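Local structure of B-agarase (Saccharophagus degradans, 4BQ2) at residues E468-V473 with H587-H592; V486-E491 with D580-V585; E612-A617 with A642-P647. The protein hydrolyses agarose as an exo-beta-agarase of glycoside hydrolase family 50. One frame throughout, in Å; residues are numbered along the deposited sequence.

Contact 2 lies between the other two in a chain of packing and touches both. Contacts 1 and 2 share helix 565-593, and their centres are about 11 Å apart. They meet where Val590 CG2 packs on Ile488 CG1 at 3.8 Å. Contact 3 follows later in the chain, its centre about 14 Å from that of contact 2. Those two join where Phe583 CZ rests on Ala617 CB at 3.7 Å. Contacts 1 and 3 do not touch; their centres are about 22 Å apart. Segment 486-491 carries Asn490 and Glu491, probably part of the active site as in clan GH-A; Glu491 OE2 lies close to Glu652 OE1. The calcium ion is bound by residues outside these contacts.

Contact 1 of 3, residues E468-V473 with H587-H592; sequences ETARVV and HGAVEH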
loop_
_atom_site.group_PDB
_atom_site.type_symbol
_atom_site.label_atom_id
_atom_site.label_comp_id
_atom_site.label_asym_id
_atom_site.label_seq_id
_atom_site.Cartn_x
_atom_site.Cartn_y
_atom_site.Cartn_z
ATOM N N GLU A 468 -12.322 -14.050 -19.861
ATOM C CA GLU A 468 -11.095 -14.846 -19.877
ATOM C C GLU A 468 -10.413 -14.832 -18.504
ATOM O O GLU A 468 -9.919 -15.861 -18.031
ATOM C CB GLU A 468 -10.151 -14.429 -21.013
ATOM C CG GLU A 468 -8.844 -15.207 -21.097
ATOM C CD GLU A 468 -9.026 -16.693 -21.466
ATOM O OE1 GLU A 468 -10.146 -17.112 -21.833
ATOM O OE2 GLU A 468 -8.031 -17.454 -21.337
ATOM N N THR A 469 -10.420 -13.686 -17.835
ATOM C CA THR A 469 -9.833 -13.612 -16.510
ATOM C C THR A 469 -10.506 -14.583 -15.538
ATOM O O THR A 469 -9.828 -15.336 -14.860
ATOM C CB THR A 469 -9.902 -12.181 -15.953
ATOM O OG1 THR A 469 -9.185 -11.337 -16.859
ATOM C CG2 THR A 469 -9.292 -12.095 -14.538
ATOM N N ALA A 470 -11.833 -14.542 -15.465
ATOM C CA ALA A 470 -12.582 -15.424 -14.562
ATOM C C ALA A 470 -12.385 -16.893 -14.968
ATOM O O ALA A 470 -12.309 -17.780 -14.116
ATOM C CB ALA A 470 -14.078 -15.043 -14.595
ATOM N N ARG A 471 -12.342 -17.154 -16.273
ATOM C CA ARG A 471 -12.072 -18.516 -16.742
ATOM C C ARG A 471 -10.798 -19.075 -16.162
ATOM O O ARG A 471 -10.793 -20.206 -15.648
ATOM C CB ARG A 471 -12.047 -18.591 -18.274
ATOM C CG ARG A 471 -11.937 -20.028 -18.788
ATOM C CD ARG A 471 -11.682 -20.074 -20.305
ATOM N NE ARG A 471 -10.309 -19.696 -20.573
ATOM C CZ ARG A 471 -9.267 -20.495 -20.369
ATOM N NH1 ARG A 471 -9.443 -21.747 -19.950
ATOM N NH2 ARG A 471 -8.061 -20.060 -20.597
ATOM N N VAL A 472 -9.713 -18.285 -16.207
ATOM C CA VAL A 472 -8.419 -18.749 -15.704
ATOM C C VAL A 472 -8.467 -18.990 -14.173
ATOM O O VAL A 472 -8.064 -20.051 -13.678
ATOM C CB VAL A 472 -7.280 -17.771 -16.059
ATOM C CG1 VAL A 472 -5.970 -18.179 -15.362
ATOM C CG2 VAL A 472 -7.004 -17.834 -17.564
ATOM N N VAL A 473 -8.982 -18.015 -13.422
ATOM C CA VAL A 473 -9.177 -18.215 -11.974
ATOM C C VAL A 473 -9.988 -19.503 -11.664
ATOM O O VAL A 473 -9.648 -20.237 -10.752
ATOM C CB VAL A 473 -9.898 -17.018 -11.314
ATOM C CG1 VAL A 473 -10.078 -17.301 -9.820
ATOM C CG2 VAL A 473 -9.136 -15.694 -11.541
ATOM N N HIS A 587 -18.739 -8.875 -12.114
ATOM C CA HIS A 587 -19.567 -9.814 -11.380
ATOM C C HIS A 587 -20.105 -10.892 -12.324
ATOM O O HIS A 587 -20.089 -12.074 -11.984
ATOM C CB HIS A 587 -20.721 -9.121 -10.666
ATOM C CG HIS A 587 -21.707 -10.075 -10.096
ATOM N ND1 HIS A 587 -22.883 -10.396 -10.731
ATOM C CD2 HIS A 587 -21.673 -10.813 -8.963
ATOM C CE1 HIS A 587 -23.540 -11.282 -10.007
ATOM N NE2 HIS A 587 -22.821 -11.565 -8.939
ATOM N N GLY A 588 -20.562 -10.488 -13.515
ATOM C CA GLY A 588 -21.114 -11.434 -14.487
ATOM C C GLY A 588 -20.116 -12.508 -14.890
ATOM O O GLY A 588 -20.486 -13.692 -14.974
ATOM N N ALA A 589 -18.861 -12.095 -15.151
ATOM C CA ALA A 589 -17.794 -13.029 -15.471
ATOM C C ALA A 589 -17.467 -13.980 -14.313
ATOM O O ALA A 589 -17.345 -15.182 -14.533
ATOM C CB ALA A 589 -16.531 -12.297 -15.948
ATOM N N VAL A 590 -17.362 -13.453 -13.094
ATOM C CA VAL A 590 -17.031 -14.287 -11.947
ATOM C C VAL A 590 -18.166 -15.286 -11.745
ATOM O O VAL A 590 -17.910 -16.497 -11.595
ATOM C CB VAL A 590 -16.786 -13.439 -10.690
ATOM C CG1 VAL A 590 -16.702 -14.313 -9.427
ATOM C CG2 VAL A 590 -15.490 -12.628 -10.876
ATOM N N GLU A 591 -19.404 -14.777 -11.804
ATOM C CA GLU A 591 -20.581 -15.640 -11.587
ATOM C C GLU A 591 -20.659 -16.717 -12.678
ATOM O O GLU A 591 -21.030 -17.859 -12.423
ATOM C CB GLU A 591 -21.848 -14.796 -11.603
ATOM C CG GLU A 591 -23.144 -15.575 -11.459
ATOM C CD GLU A 591 -24.345 -14.640 -11.477
ATOM O OE1 GLU A 591 -24.444 -13.758 -12.363
ATOM O OE2 GLU A 591 -25.149 -14.748 -10.548
ATOM N N HIS A 592 -20.337 -16.344 -13.909
ATOM C CA HIS A 592 -20.392 -17.313 -15.007
ATOM C C HIS A 592 -19.528 -18.582 -14.775
ATOM O O HIS A 592 -19.970 -19.733 -15.000
ATOM C CB HIS A 592 -19.966 -16.628 -16.312
ATOM C CG HIS A 592 -20.049 -17.532 -17.495
ATOM N ND1 HIS A 592 -21.223 -17.738 -18.187
ATOM C CD2 HIS A 592 -19.125 -18.336 -18.071
ATOM C CE1 HIS A 592 -21.010 -18.613 -19.161
ATOM N NE2 HIS A 592 -19.743 -18.985 -19.115
#
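Ala470 and Ala589 bring two helices together with little more than methyl groups between them. Ala470 CB points at the other helix and reaches its backbone, 3.3 Å from Ala589 O. The same methyl lies 3.9 Å from Ala589 CB, so it touches both the main chain and the side chain of that residue. Val590 is the third partner. Its N is 3.9 Å from Ala470 CB, while its side chain packs on Tyr599 of strand 598-599. With side chains this short at the interface, the backbones come close: Ala470 CA and Val590 CA are 5.3 Å apart.

Small alanines here let two helices of the barrel's outer layer pack closely; family 50 enzymes have an (alpha/beta)8-barrel. Helix 460-477 precedes strand 483-488 in the chain, and helix 565-593 follows it. Ala589 also packs on Ala466 and Met467, and Ala470 on Tyr593, so the contact runs on along both helices. All three touching residues are buried.

Away from the packing, Arg471 grips Glu468 side-on, with NE 2.9 Å from Glu468 OE1 and NH2 2.7 Å from Glu468 OE2. Both acceptors lie almost in the guanidinium plane, but the carboxylate is tilted against it, and the two bonds restrict its rotation. Nearby, Thr469 OG1 is hydrogen-bonded to Arg465 O and Trp436 O.

Contact 2 of 3, residues V486-E491 with D580-V585; sequences VFIDNE and DQYFKV
Asp489 and Tyr582 meet across a wide backbone gap, 11.0 Å from Asp489 CA to Tyr582 CA, where strand 483-488 gives way to a loop beside helix 565-593. The tyrosine side chain spans most of that distance. Its CG is anti to the backbone N (chi1 172°), which carries the ring off the helix and brings the hydroxyl to the end of the strand.

Tyr582 OH donates to Asp489 OD2 over 2.6 Å. It meets this oxygen on the anti side, 21° out of the carboxylate plane. The carboxylate and the ring are turned 31° against each other, and OD2 lies at the edge of the ring, near its plane. The other oxygen, Asp489 OD1, is hydrogen-bonded to Val437 N, so each carboxylate oxygen has a partner and the group is held in place.

A water extends the link. It donates to Ile488 O at 2.6 Å and to Tyr582 OH at 2.9 Å. The hydroxyl is thus donor to the aspartate and acceptor from the water. The water ties the Ile488 carbonyl to the tyrosine hydroxyl, and so to the helix. Within the helix, Tyr582 CD2 lies 3.6 Å above the centre of the Phe583 ring.

Asn490 and Glu491 come next in the chain, consistent with the Asn-Glu pair after barrel strand four in clan GH-A, where the glutamate is the acid/base. Helix 565-593 is the last helix of the long connection between strand 483-488 and the neighbouring parallel strand 598-599. Phe583 packs on Tyr599 of that strand and on Tyr620 of helix 611-620.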
loop_
_atom_site.group_PDB
_atom_site.type_symbol
_atom_site.label_atom_id
_atom_site.label_comp_id
_atom_site.label_asym_id
_atom_site.label_seq_id
_atom_site.Cartn_x
_atom_site.Cartn_y
_atom_site.Cartn_z
ATOM N N VAL A 486 -13.199 -14.445 -4.386
ATOM C CA VAL A 486 -12.356 -13.976 -5.485
ATOM C C VAL A 486 -12.287 -12.441 -5.513
ATOM O O VAL A 486 -13.328 -11.800 -5.682
ATOM C CB VAL A 486 -12.926 -14.453 -6.874
ATOM C CG1 VAL A 486 -12.016 -13.959 -8.006
ATOM C CG2 VAL A 486 -13.073 -15.986 -6.941
ATOM N N PHE A 487 -11.071 -11.871 -5.348
ATOM C CA PHE A 487 -10.791 -10.450 -5.639
ATOM C C PHE A 487 -10.515 -10.278 -7.126
ATOM O O PHE A 487 -9.852 -11.132 -7.753
ATOM C CB PHE A 487 -9.525 -9.983 -4.904
ATOM C CG PHE A 487 -9.694 -9.940 -3.408
ATOM C CD1 PHE A 487 -10.494 -8.954 -2.808
ATOM C CD2 PHE A 487 -9.056 -10.865 -2.601
ATOM C CE1 PHE A 487 -10.648 -8.911 -1.423
ATOM C CE2 PHE A 487 -9.221 -10.833 -1.206
ATOM C CZ PHE A 487 -10.020 -9.849 -0.624
ATOM N N ILE A 488 -11.050 -9.226 -7.711
ATOM C CA ILE A 488 -10.695 -8.922 -9.100
ATOM C C ILE A 488 -10.169 -7.483 -9.138
ATOM O O ILE A 488 -10.835 -6.554 -8.656
ATOM C CB ILE A 488 -11.876 -9.091 -10.078
ATOM C CG1 ILE A 488 -12.402 -10.546 -10.108
ATOM C CG2 ILE A 488 -11.451 -8.637 -11.489
ATOM C CD1 ILE A 488 -11.486 -11.610 -10.730
ATOM N N ASP A 489 -8.965 -7.312 -9.690
ATOM C CA ASP A 489 -8.316 -5.980 -9.817
ATOM C C ASP A 489 -7.942 -5.417 -8.446
ATOM O O ASP A 489 -8.123 -6.081 -7.460
ATOM C CB ASP A 489 -9.182 -4.992 -10.624
ATOM C CG ASP A 489 -9.199 -5.305 -12.115
ATOM O OD1 ASP A 489 -8.266 -6.006 -12.620
ATOM O OD2 ASP A 489 -10.164 -4.850 -12.792
ATOM N N ASN A 490 -7.382 -4.200 -8.382
ATOM C CA ASN A 490 -6.874 -3.685 -7.139
ATOM C C ASN A 490 -6.558 -2.203 -7.290
ATOM O O ASN A 490 -5.863 -1.829 -8.263
ATOM C CB ASN A 490 -5.577 -4.440 -6.788
ATOM C CG ASN A 490 -4.902 -3.905 -5.547
ATOM O OD1 ASN A 490 -5.425 -4.081 -4.454
ATOM N ND2 ASN A 490 -3.698 -3.312 -5.695
ATOM N N GLU A 491 -7.063 -1.371 -6.363
ATOM C CA GLU A 491 -6.669 0.050 -6.297
ATOM C C GLU A 491 -6.727 0.758 -7.663
ATOM O O GLU A 491 -5.789 1.440 -8.096
ATOM C CB GLU A 491 -5.267 0.164 -5.671
ATOM C CG GLU A 491 -5.217 -0.390 -4.249
ATOM C CD GLU A 491 -3.908 -0.094 -3.536
ATOM O OE1 GLU A 491 -3.001 0.488 -4.168
ATOM O OE2 GLU A 491 -3.798 -0.437 -2.332
ATOM N N ASP A 580 -21.146 1.245 -12.142
ATOM C CA ASP A 580 -22.137 0.169 -12.315
ATOM C C ASP A 580 -21.776 -0.818 -13.430
ATOM O O ASP A 580 -21.871 -2.038 -13.243
ATOM C CB ASP A 580 -23.511 0.746 -12.635
ATOM C CG ASP A 580 -24.245 1.272 -11.411
ATOM O OD1 ASP A 580 -23.875 0.962 -10.251
ATOM O OD2 ASP A 580 -25.232 2.015 -11.617
ATOM N N GLN A 581 -21.333 -0.285 -14.569
ATOM C CA GLN A 581 -20.969 -1.118 -15.708
ATOM C C GLN A 581 -19.707 -1.941 -15.442
ATOM O O GLN A 581 -19.631 -3.129 -15.863
ATOM C CB GLN A 581 -20.846 -0.263 -16.987
ATOM C CG GLN A 581 -20.415 -1.023 -18.232
ATOM C CD GLN A 581 -21.439 -2.027 -18.779
ATOM O OE1 GLN A 581 -22.614 -2.047 -18.386
ATOM N NE2 GLN A 581 -20.989 -2.861 -19.714
ATOM N N TYR A 582 -18.717 -1.321 -14.768
ATOM C CA TYR A 582 -17.507 -2.042 -14.370
ATOM C C TYR A 582 -17.900 -3.270 -13.519
ATOM O O TYR A 582 -17.535 -4.423 -13.848
ATOM C CB TYR A 582 -16.525 -1.141 -13.585
ATOM C CG TYR A 582 -15.374 -1.954 -13.016
ATOM C CD1 TYR A 582 -14.251 -2.269 -13.797
ATOM C CD2 TYR A 582 -15.431 -2.457 -11.717
ATOM C CE1 TYR A 582 -13.213 -3.044 -13.272
ATOM C CE2 TYR A 582 -14.422 -3.252 -11.204
ATOM C CZ TYR A 582 -13.319 -3.541 -11.983
ATOM O OH TYR A 582 -12.333 -4.316 -11.434
ATOM N N PHE A 583 -18.660 -3.026 -12.442
ATOM C CA PHE A 583 -19.014 -4.096 -11.492
ATOM C C PHE A 583 -19.997 -5.115 -12.032
ATOM O O PHE A 583 -19.877 -6.299 -11.705
ATOM C CB PHE A 583 -19.482 -3.533 -10.138
ATOM C CG PHE A 583 -18.376 -2.941 -9.334
ATOM C CD1 PHE A 583 -17.398 -3.767 -8.784
ATOM C CD2 PHE A 583 -18.253 -1.550 -9.178
ATOM C CE1 PHE A 583 -16.324 -3.229 -8.092
ATOM C CE2 PHE A 583 -17.183 -1.003 -8.451
ATOM C CZ PHE A 583 -16.229 -1.850 -7.900
ATOM N N LYS A 584 -20.907 -4.661 -12.898
ATOM C CA LYS A 584 -21.837 -5.532 -13.634
ATOM C C LYS A 584 -21.061 -6.544 -14.466
ATOM O O LYS A 584 -21.287 -7.768 -14.365
ATOM C CB LYS A 584 -22.799 -4.736 -14.527
ATOM C CG LYS A 584 -23.928 -5.593 -15.127
ATOM C CD LYS A 584 -24.852 -4.789 -16.037
ATOM C CE LYS A 584 -25.861 -5.683 -16.745
ATOM N NZ LYS A 584 -26.343 -5.080 -18.038
ATOM N N VAL A 585 -20.122 -6.052 -15.261
ATOM C CA VAL A 585 -19.357 -6.935 -16.147
ATOM C C VAL A 585 -18.476 -7.895 -15.354
ATOM O O VAL A 585 -18.431 -9.096 -15.658
ATOM C CB VAL A 585 -18.507 -6.144 -17.164
ATOM C CG1 VAL A 585 -17.498 -7.043 -17.864
ATOM C CG2 VAL A 585 -19.407 -5.511 -18.191
HETATM O O HOH W 1 -13.297 -6.031 -9.292
#

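Contact 3 of 3, residues E612-A617 with A642-P647; sequences EVVKAA and AELDKP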
loop_
_atom_site.group_PDB
_atom_site.type_symbol
_atom_site.label_atom_id
_atom_site.label_comp_id
_atom_site.label_asym_id
_atom_site.label_seq_id
_atom_site.Cartn_x
_atom_site.Cartn_y
_atom_site.Cartn_z
ATOM N N GLU A 612 -19.953 7.137 -5.261
ATOM C CA GLU A 612 -20.694 6.605 -6.387
ATOM C C GLU A 612 -20.167 5.216 -6.753
ATOM O O GLU A 612 -20.927 4.333 -7.147
ATOM C CB GLU A 612 -20.599 7.537 -7.600
ATOM C CG GLU A 612 -21.338 8.859 -7.395
ATOM C CD GLU A 612 -20.511 9.995 -6.815
ATOM O OE1 GLU A 612 -19.397 9.779 -6.254
ATOM O OE2 GLU A 612 -20.995 11.162 -6.952
ATOM N N VAL A 613 -18.858 5.036 -6.596
ATOM C CA VAL A 613 -18.187 3.804 -6.955
ATOM C C VAL A 613 -18.385 2.763 -5.851
ATOM O O VAL A 613 -18.584 1.559 -6.138
ATOM C CB VAL A 613 -16.688 4.084 -7.205
ATOM C CG1 VAL A 613 -15.955 2.797 -7.510
ATOM C CG2 VAL A 613 -16.542 5.027 -8.392
ATOM N N VAL A 614 -18.360 3.220 -4.602
ATOM C CA VAL A 614 -18.610 2.331 -3.475
ATOM C C VAL A 614 -20.035 1.764 -3.576
ATOM O O VAL A 614 -20.246 0.572 -3.393
ATOM C CB VAL A 614 -18.429 3.042 -2.120
ATOM C CG1 VAL A 614 -18.679 2.057 -1.000
ATOM C CG2 VAL A 614 -17.008 3.624 -1.960
ATOM N N LYS A 615 -21.008 2.609 -3.907
ATOM C CA LYS A 615 -22.410 2.126 -3.978
ATOM C C LYS A 615 -22.613 1.125 -5.124
ATOM O O LYS A 615 -23.361 0.146 -4.990
ATOM C CB LYS A 615 -23.357 3.309 -4.092
ATOM C CG LYS A 615 -23.481 4.056 -2.762
ATOM C CD LYS A 615 -24.163 5.408 -2.941
ATOM C CE LYS A 615 -24.664 5.974 -1.622
ATOM N NZ LYS A 615 -25.192 7.356 -1.812
ATOM N N ALA A 616 -21.887 1.345 -6.216
ATOM C CA ALA A 616 -21.866 0.415 -7.344
ATOM C C ALA A 616 -21.342 -0.949 -6.909
ATOM O O ALA A 616 -21.929 -1.977 -7.244
ATOM C CB ALA A 616 -21.041 0.984 -8.512
ATOM N N ALA A 617 -20.249 -0.956 -6.140
ATOM C CA ALA A 617 -19.677 -2.198 -5.628
ATOM C C ALA A 617 -20.665 -2.878 -4.676
ATOM O O ALA A 617 -20.820 -4.106 -4.676
ATOM C CB ALA A 617 -18.350 -1.922 -4.928
ATOM N N ALA A 642 -22.903 1.868 7.471
ATOM C CA ALA A 642 -24.218 1.520 8.064
ATOM C C ALA A 642 -25.348 1.625 7.066
ATOM O O ALA A 642 -26.216 0.758 7.035
ATOM C CB ALA A 642 -24.526 2.378 9.298
ATOM N N GLU A 643 -25.341 2.673 6.250
ATOM C CA GLU A 643 -26.373 2.823 5.232
ATOM C C GLU A 643 -26.261 1.742 4.145
ATOM O O GLU A 643 -27.285 1.299 3.611
ATOM C CB GLU A 643 -26.348 4.226 4.595
ATOM C CG GLU A 643 -27.420 4.436 3.515
ATOM C CD GLU A 643 -26.862 5.060 2.230
ATOM O OE1 GLU A 643 -26.051 4.398 1.502
ATOM O OE2 GLU A 643 -27.234 6.232 1.935
ATOM N N LEU A 644 -25.040 1.316 3.804
ATOM C CA LEU A 644 -24.881 0.261 2.803
ATOM C C LEU A 644 -25.324 -1.076 3.365
ATOM O O LEU A 644 -25.912 -1.871 2.651
ATOM C CB LEU A 644 -23.407 0.131 2.378
ATOM C CG LEU A 644 -22.747 1.337 1.747
ATOM C CD1 LEU A 644 -21.279 1.031 1.485
ATOM C CD2 LEU A 644 -23.452 1.663 0.447
ATOM N N ASP A 645 -25.028 -1.306 4.645
ATOM C CA ASP A 645 -25.321 -2.569 5.321
ATOM C C ASP A 645 -24.765 -3.755 4.513
ATOM O O ASP A 645 -25.484 -4.739 4.300
ATOM C CB ASP A 645 -26.838 -2.751 5.538
ATOM C CG ASP A 645 -27.157 -3.826 6.580
ATOM O OD1 ASP A 645 -26.252 -4.175 7.386
ATOM O OD2 ASP A 645 -28.320 -4.320 6.586
ATOM N N LYS A 646 -23.499 -3.663 4.083
ATOM C CA LYS A 646 -22.853 -4.753 3.338
ATOM C C LYS A 646 -21.714 -5.318 4.154
ATOM O O LYS A 646 -20.930 -4.560 4.750
ATOM C CB LYS A 646 -22.225 -4.304 1.984
ATOM C CG LYS A 646 -23.162 -3.932 0.855
ATOM C CD LYS A 646 -23.881 -5.129 0.208
ATOM C CE LYS A 646 -22.937 -6.035 -0.586
ATOM N NZ LYS A 646 -23.710 -7.018 -1.399
ATOM N N PRO A 647 -21.554 -6.636 4.104
ATOM C CA PRO A 647 -20.358 -7.220 4.674
ATOM C C PRO A 647 -19.160 -6.665 3.905
ATOM O O PRO A 647 -19.240 -6.416 2.689
ATOM C CB PRO A 647 -20.543 -8.714 4.440
ATOM C CG PRO A 647 -21.497 -8.812 3.287
ATOM C CD PRO A 647 -22.413 -7.639 3.443
#
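Leu644 meets Val614 and Lys615 from the last turn of the short helix 641-644. Its CB points at helix 611-620. From there CG is anti to the carbonyl carbon (chi1 -61°), and the fork opens onto two residues of the facing helix. Leu644 CD1 reaches Val614 CG1 at 3.7 Å. Leu644 CD2 lies 4.0 Å from Lys615 CG, against the aliphatic root of the lysine. In both pairs the side chains cross at about a right angle.

Beyond CG the lysine chain is extended and crosses the Glu643 side chain, again at about a right angle. Its nearest atom is Lys615 CE, 3.8 Å from Glu643 OE1. The charged ends stay further apart, with Lys615 NZ 4.4 Å from Glu643 OE2. The opposite charges probably attract weakly, but this is not a salt bridge. Lys615 and Glu643 are exposed, while Val614 is buried against Leu644.

Asp645, the first residue after the helix, has positive phi; its carboxylate is bound by Lys266 and Trp271. Lys646 NZ turns back to Ala621 O, just beyond helix 611-620. Val614 and Leu644 both rest on Tyr626 of strand 624-627, which lies next to strand 648-652. Helix 611-620 packs through Ala616 and Ala617 on helix 565-593.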